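Local coordinates for protein Rho guanine nucleotide exchange factor 12 (Homo sapiens, PDB 1TXD) that acts as a guanine nucleotide exchange factor for the RhoA GTPase, the chain here being its tandem DH and PH domains, at residues 25-30 with 96-101; 39-43 with 169-173. The protein carries 1 engineered substitution. All blocks are in the same frame, centred on the assembly; numbering follows the deposited sequence.

Contact 1. Residues 25-30 with 96-101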
loop_
_atom_site.group_PDB
_atom_site.type_symbol
_atom_site.label_atom_id
_atom_site.label_comp_id
_atom_site.label_asym_id
_atom_site.label_seq_id
_atom_site.Cartn_x
_atom_site.Cartn_y
_atom_site.Cartn_z
ATOM N N ARG A 25 -26.699 -4.414 20.468
ATOM C CA ARG A 25 -25.619 -5.398 20.393
ATOM C C ARG A 25 -25.859 -6.338 19.220
ATOM O O ARG A 25 -24.916 -6.639 18.468
ATOM C CB ARG A 25 -25.442 -6.209 21.710
ATOM C CG ARG A 25 -24.058 -6.947 21.851
ATOM C CD ARG A 25 -23.887 -7.783 23.121
ATOM N NE ARG A 25 -24.688 -8.989 23.006
ATOM C CZ ARG A 25 -24.251 -10.206 22.720
ATOM N NH1 ARG A 25 -22.955 -10.476 22.556
ATOM N NH2 ARG A 25 -25.150 -11.183 22.628
ATOM N N GLN A 26 -27.103 -6.777 19.027
ATOM C CA GLN A 26 -27.352 -7.786 18.012
ATOM C C GLN A 26 -27.192 -7.157 16.659
ATOM O O GLN A 26 -26.692 -7.788 15.739
ATOM C CB GLN A 26 -28.743 -8.380 18.094
ATOM C CG GLN A 26 -29.003 -9.183 19.374
ATOM C CD GLN A 26 -28.208 -10.453 19.413
ATOM O OE1 GLN A 26 -28.163 -11.169 18.424
ATOM N NE2 GLN A 26 -27.542 -10.709 20.530
ATOM N N GLU A 27 -27.654 -5.924 16.553
ATOM C CA GLU A 27 -27.626 -5.210 15.301
ATOM C C GLU A 27 -26.187 -4.999 14.833
ATOM O O GLU A 27 -25.911 -5.157 13.668
ATOM C CB GLU A 27 -28.358 -3.868 15.416
ATOM C CG GLU A 27 -29.876 -3.937 15.155
ATOM C CD GLU A 27 -30.616 -2.688 15.649
ATOM O OE1 GLU A 27 -31.864 -2.710 15.828
ATOM O OE2 GLU A 27 -29.936 -1.661 15.853
ATOM N N VAL A 28 -25.293 -4.636 15.742
ATOM C CA VAL A 28 -23.904 -4.415 15.407
ATOM C C VAL A 28 -23.111 -5.717 15.195
ATOM O O VAL A 28 -22.187 -5.727 14.385
ATOM C CB VAL A 28 -23.180 -3.485 16.398
ATOM C CG1 VAL A 28 -23.818 -2.117 16.407
ATOM C CG2 VAL A 28 -23.122 -4.076 17.788
ATOM N N ILE A 29 -23.459 -6.813 15.872
ATOM C CA ILE A 29 -22.857 -8.090 15.528
ATOM C C ILE A 29 -23.301 -8.467 14.115
ATOM O O ILE A 29 -22.556 -9.072 13.343
ATOM C CB ILE A 29 -23.252 -9.221 16.502
ATOM C CG1 ILE A 29 -22.525 -9.066 17.823
ATOM C CG2 ILE A 29 -22.869 -10.583 15.929
ATOM C CD1 ILE A 29 -23.100 -9.933 18.930
ATOM N N ASN A 30 -24.531 -8.131 13.787
ATOM C CA ASN A 30 -25.069 -8.484 12.490
ATOM C C ASN A 30 -24.496 -7.664 11.348
ATOM O O ASN A 30 -24.460 -8.143 10.219
ATOM C CB ASN A 30 -26.578 -8.364 12.490
ATOM C CG ASN A 30 -27.213 -9.640 12.824
ATOM O OD1 ASN A 30 -27.475 -10.455 11.943
ATOM N ND2 ASN A 30 -27.464 -9.863 14.129
ATOM N N SER A 96 -31.815 -17.249 16.624
ATOM C CA SER A 96 -31.122 -16.264 15.781
ATOM C C SER A 96 -30.539 -15.126 16.614
ATOM O O SER A 96 -29.881 -14.226 16.085
ATOM C CB SER A 96 -32.014 -15.724 14.666
ATOM O OG SER A 96 -32.908 -16.719 14.215
ATOM N N VAL A 97 -30.760 -15.200 17.924
ATOM C CA VAL A 97 -30.113 -14.328 18.881
ATOM C C VAL A 97 -28.754 -14.935 19.176
ATOM O O VAL A 97 -28.647 -16.112 19.498
ATOM C CB VAL A 97 -30.919 -14.220 20.166
ATOM C CG1 VAL A 97 -30.197 -13.363 21.204
ATOM C CG2 VAL A 97 -32.271 -13.666 19.854
ATOM N N ILE A 98 -27.723 -14.114 19.046
ATOM C CA ILE A 98 -26.359 -14.537 19.257
ATOM C C ILE A 98 -26.054 -14.217 20.696
ATOM O O ILE A 98 -26.415 -13.142 21.173
ATOM C CB ILE A 98 -25.428 -13.772 18.306
ATOM C CG1 ILE A 98 -25.603 -14.297 16.878
ATOM C CG2 ILE A 98 -23.995 -13.880 18.726
ATOM C CD1 ILE A 98 -26.280 -13.310 15.973
ATOM N N ASP A 99 -25.367 -15.129 21.372
ATOM C CA ASP A 99 -24.979 -14.885 22.753
ATOM C C ASP A 99 -23.570 -14.317 22.766
ATOM O O ASP A 99 -23.344 -13.280 22.139
ATOM C CB ASP A 99 -25.158 -16.149 23.615
ATOM C CG ASP A 99 -26.630 -16.527 23.798
ATOM O OD1 ASP A 99 -27.468 -15.622 24.103
ATOM O OD2 ASP A 99 -27.039 -17.706 23.648
ATOM N N GLN A 100 -22.632 -15.014 23.405
ATOM C CA GLN A 100 -21.283 -14.524 23.646
ATOM C C GLN A 100 -20.507 -14.644 22.355
ATOM O O GLN A 100 -20.700 -15.610 21.639
ATOM C CB GLN A 100 -20.563 -15.379 24.699
ATOM C CG GLN A 100 -21.381 -15.737 25.934
ATOM C CD GLN A 100 -21.872 -14.491 26.657
ATOM O OE1 GLN A 100 -21.078 -13.592 26.935
ATOM N NE2 GLN A 100 -23.170 -14.416 26.929
ATOM N N ILE A 101 -19.635 -13.681 22.079
ATOM C CA ILE A 101 -18.858 -13.650 20.829
ATOM C C ILE A 101 -17.381 -13.242 20.976
ATOM O O ILE A 101 -16.599 -13.439 20.062
ATOM C CB ILE A 101 -19.552 -12.754 19.791
ATOM C CG1 ILE A 101 -19.342 -13.313 18.401
ATOM C CG2 ILE A 101 -19.051 -11.288 19.868
ATOM C CD1 ILE A 101 -19.526 -12.318 17.338
#

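Contact 2. Residues 39-43 with 169-173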
loop_
_atom_site.group_PDB
_atom_site.type_symbol
_atom_site.label_atom_id
_atom_site.label_comp_id
_atom_site.label_asym_id
_atom_site.label_seq_id
_atom_site.Cartn_x
_atom_site.Cartn_y
_atom_site.Cartn_z
ATOM N N HIS A 39 -18.435 -8.547 1.520
ATOM C CA HIS A 39 -17.015 -8.577 1.174
ATOM C C HIS A 39 -16.597 -9.796 0.371
ATOM O O HIS A 39 -15.901 -9.687 -0.637
ATOM C CB HIS A 39 -16.119 -8.525 2.400
ATOM C CG HIS A 39 -14.681 -8.397 2.052
ATOM N ND1 HIS A 39 -14.171 -7.263 1.448
ATOM C CD2 HIS A 39 -13.665 -9.293 2.104
ATOM C CE1 HIS A 39 -12.886 -7.447 1.219
ATOM N NE2 HIS A 39 -12.552 -8.655 1.640
ATOM N N VAL A 40 -16.983 -10.946 0.878
ATOM C CA VAL A 40 -16.817 -12.201 0.170
ATOM C C VAL A 40 -17.335 -12.154 -1.243
ATOM O O VAL A 40 -16.692 -12.676 -2.166
ATOM C CB VAL A 40 -17.453 -13.368 0.937
ATOM C CG1 VAL A 40 -17.534 -14.670 0.082
ATOM C CG2 VAL A 40 -16.635 -13.685 2.191
ATOM N N ARG A 41 -18.517 -11.583 -1.410
ATOM C CA ARG A 41 -19.192 -11.504 -2.708
ATOM C C ARG A 41 -18.417 -10.668 -3.721
ATOM O O ARG A 41 -18.419 -10.981 -4.883
ATOM C CB ARG A 41 -20.605 -10.928 -2.543
ATOM C CG ARG A 41 -21.631 -11.620 -3.417
ATOM C CD ARG A 41 -23.070 -11.089 -3.250
ATOM N NE ARG A 41 -23.791 -11.923 -2.289
ATOM C CZ ARG A 41 -24.077 -11.612 -1.017
ATOM N NH1 ARG A 41 -23.752 -10.443 -0.481
ATOM N NH2 ARG A 41 -24.737 -12.490 -0.280
ATOM N N THR A 42 -17.820 -9.578 -3.238
ATOM C CA THR A 42 -16.962 -8.690 -3.968
ATOM C C THR A 42 -15.711 -9.425 -4.446
ATOM O O THR A 42 -15.283 -9.326 -5.636
ATOM C CB THR A 42 -16.591 -7.538 -2.990
ATOM O OG1 THR A 42 -17.747 -6.754 -2.766
ATOM C CG2 THR A 42 -15.739 -6.538 -3.570
ATOM N N LEU A 43 -15.150 -10.220 -3.531
ATOM C CA LEU A 43 -13.942 -10.935 -3.845
ATOM C C LEU A 43 -14.267 -12.021 -4.897
ATOM O O LEU A 43 -13.443 -12.265 -5.799
ATOM C CB LEU A 43 -13.293 -11.521 -2.592
ATOM C CG LEU A 43 -12.589 -10.536 -1.647
ATOM C CD1 LEU A 43 -11.916 -11.291 -0.494
ATOM C CD2 LEU A 43 -11.597 -9.674 -2.331
ATOM N N THR A 169 -10.713 -3.017 -2.580
ATOM C CA THR A 169 -11.737 -3.395 -1.625
ATOM C C THR A 169 -11.129 -4.160 -0.456
ATOM O O THR A 169 -11.641 -3.971 0.683
ATOM C CB THR A 169 -12.892 -4.186 -2.223
ATOM O OG1 THR A 169 -12.394 -5.310 -2.975
ATOM C CG2 THR A 169 -13.651 -3.323 -3.230
ATOM N N GLN A 170 -10.047 -4.945 -0.678
ATOM C CA GLN A 170 -9.389 -5.621 0.438
ATOM C C GLN A 170 -8.839 -4.633 1.498
ATOM O O GLN A 170 -9.128 -4.773 2.699
ATOM C CB GLN A 170 -8.240 -6.468 -0.024
ATOM C CG GLN A 170 -7.685 -7.327 1.077
ATOM C CD GLN A 170 -8.729 -8.372 1.657
ATOM O OE1 GLN A 170 -9.766 -8.704 1.023
ATOM N NE2 GLN A 170 -8.434 -8.872 2.851
ATOM N N MET A 171 -8.069 -3.636 1.081
ATOM C CA MET A 171 -7.541 -2.656 2.044
ATOM C C MET A 171 -8.696 -2.005 2.772
ATOM O O MET A 171 -8.616 -1.832 3.987
ATOM C CB MET A 171 -6.646 -1.624 1.334
ATOM C CG MET A 171 -6.062 -0.467 2.198
ATOM S SD MET A 171 -4.623 -0.990 3.200
ATOM C CE MET A 171 -5.348 -1.031 4.760
ATOM N N GLN A 172 -9.783 -1.652 2.076
ATOM C CA GLN A 172 -10.849 -0.871 2.715
ATOM C C GLN A 172 -11.475 -1.693 3.855
ATOM O O GLN A 172 -11.714 -1.193 4.942
ATOM C CB GLN A 172 -11.943 -0.409 1.723
ATOM C CG GLN A 172 -13.006 0.556 2.400
ATOM C CD GLN A 172 -12.425 1.923 2.856
ATOM O OE1 GLN A 172 -11.242 2.219 2.604
ATOM N NE2 GLN A 172 -13.261 2.769 3.506
ATOM N N ARG A 173 -11.720 -2.965 3.568
ATOM C CA ARG A 173 -12.257 -3.920 4.515
ATOM C C ARG A 173 -11.465 -3.964 5.819
ATOM O O ARG A 173 -12.020 -3.964 6.926
ATOM C CB ARG A 173 -12.365 -5.330 3.865
ATOM C CG ARG A 173 -13.032 -6.359 4.801
ATOM C CD ARG A 173 -14.381 -5.904 5.367
ATOM N NE ARG A 173 -15.071 -6.967 6.103
ATOM C CZ ARG A 173 -16.155 -6.758 6.858
ATOM N NH1 ARG A 173 -16.688 -5.587 6.867
ATOM N NH2 ARG A 173 -16.741 -7.725 7.573
#

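Contact 1. Residues 25-30 with 96-101
Side-chain amides and guanidinium groups can pair directly with the main chain of an irregular loop, and this corner of the DH domain is a clear case. Residues 25-30 belong to helix 20-57; residues 96-101 form the irregular connection between helices 72-90 and 102-109. Q26 pairs with both main-chain groups of I98. Both of its first two side-chain torsions sit in the m well, folding the chain so that the amide faces I98 squarely: I98 N donates to Q26 OE1 at 3.0 Å, and Q26 NE2 donates to I98 O at 2.8 Å. R25 does the opposite, extending through t and t before turning at chi3 (p), which brings NH1 and NH2 to D99 O at 2.9 and 2.8 Å, a bifurcated contact near the guanidinium plane. E22, one turn earlier, forms a salt bridge with R25 NE and accepts from Q26 NE2, so the two side chains share a partner on their own helix. Beneath this polar layer lies an apolar one: I29, in its mt rotamer, brings CD1 to 4.1 Å from I98 CG2 and CG2 to 4.0 Å from I101 CD1, while I184 of helix 169-186 also packs on I29. Every hydrogen bond across the contact ends on a main-chain group of the loop, so the polar recognition depends on the path of its backbone, while I98 and I101 supply the apolar packing against I29.

Contact 2. Residues 39-43 with 169-173
Within the elongated helical bundle of the DH domain, segments 39-43 of helix 20-57 and 169-173 of helix 169-186 run nearly antiparallel and illustrate how a polar side chain can fill a wide gap between two helices. Their axes approach to 10.9 Å at 164°, with H39 set against R173 and T42 against T169 in the register. H39 fills much of the space between them, its t rotamer carrying the imidazole across to the facing helix. In DH domains generally, the first helix and a late helix of the bundle contribute to the Rho GTPase-binding surface; this largely buried pairing is consistent with a place in the core beneath it.

The hydrogen bonding centres on that ring. H39 NE2 donates to Q170 OE1 over 2.9 Å, while the other end of the Q170 amide, NE2, bonds to H79 of helix 72-90; H79 also meets H39 edge-to-face, so three side chains from three helices interlock. The guanidinium of R173 turns back to helix 20-57, where it forms a salt bridge with E36 and a hydrogen bond with T35.

Van der Waals contacts between methyl groups and polar oxygens complete the fit. L43 places CD1 3.7 Å from Q170 OE1, and T42 CG2 lies 3.6 Å from T169 OG1, a hydroxyl hydrogen-bonded to I166 O.

The aromatic face supplies the last kind of interaction, a CH-pi contact with the aliphatic part of an arginine: R173 CG sits 3.7 Å from the centroid of the H39 ring, only 10° off the ring normal.

Overall arrangement
Contacts 1 and 2 share helix 20-57, which meets a loop at residues 25-30 and a second helix at 39-43. Their centres are 22 Å apart and their nearest atoms about 8 Å, so they do not touch, yet other elements join them: helix 72-90 packs on both I98 and L43, and helix 169-186 supplies I184 to contact 1 and the whole second segment of contact 2. Their segments alternate along the chain. Both lie within the DH domain, the catalytic module of this exchange factor family; the centre of contact 2 lies about 15 Å from the centre of the chain, and the centre of contact 1 lies about 33 Å from the centre of the chain.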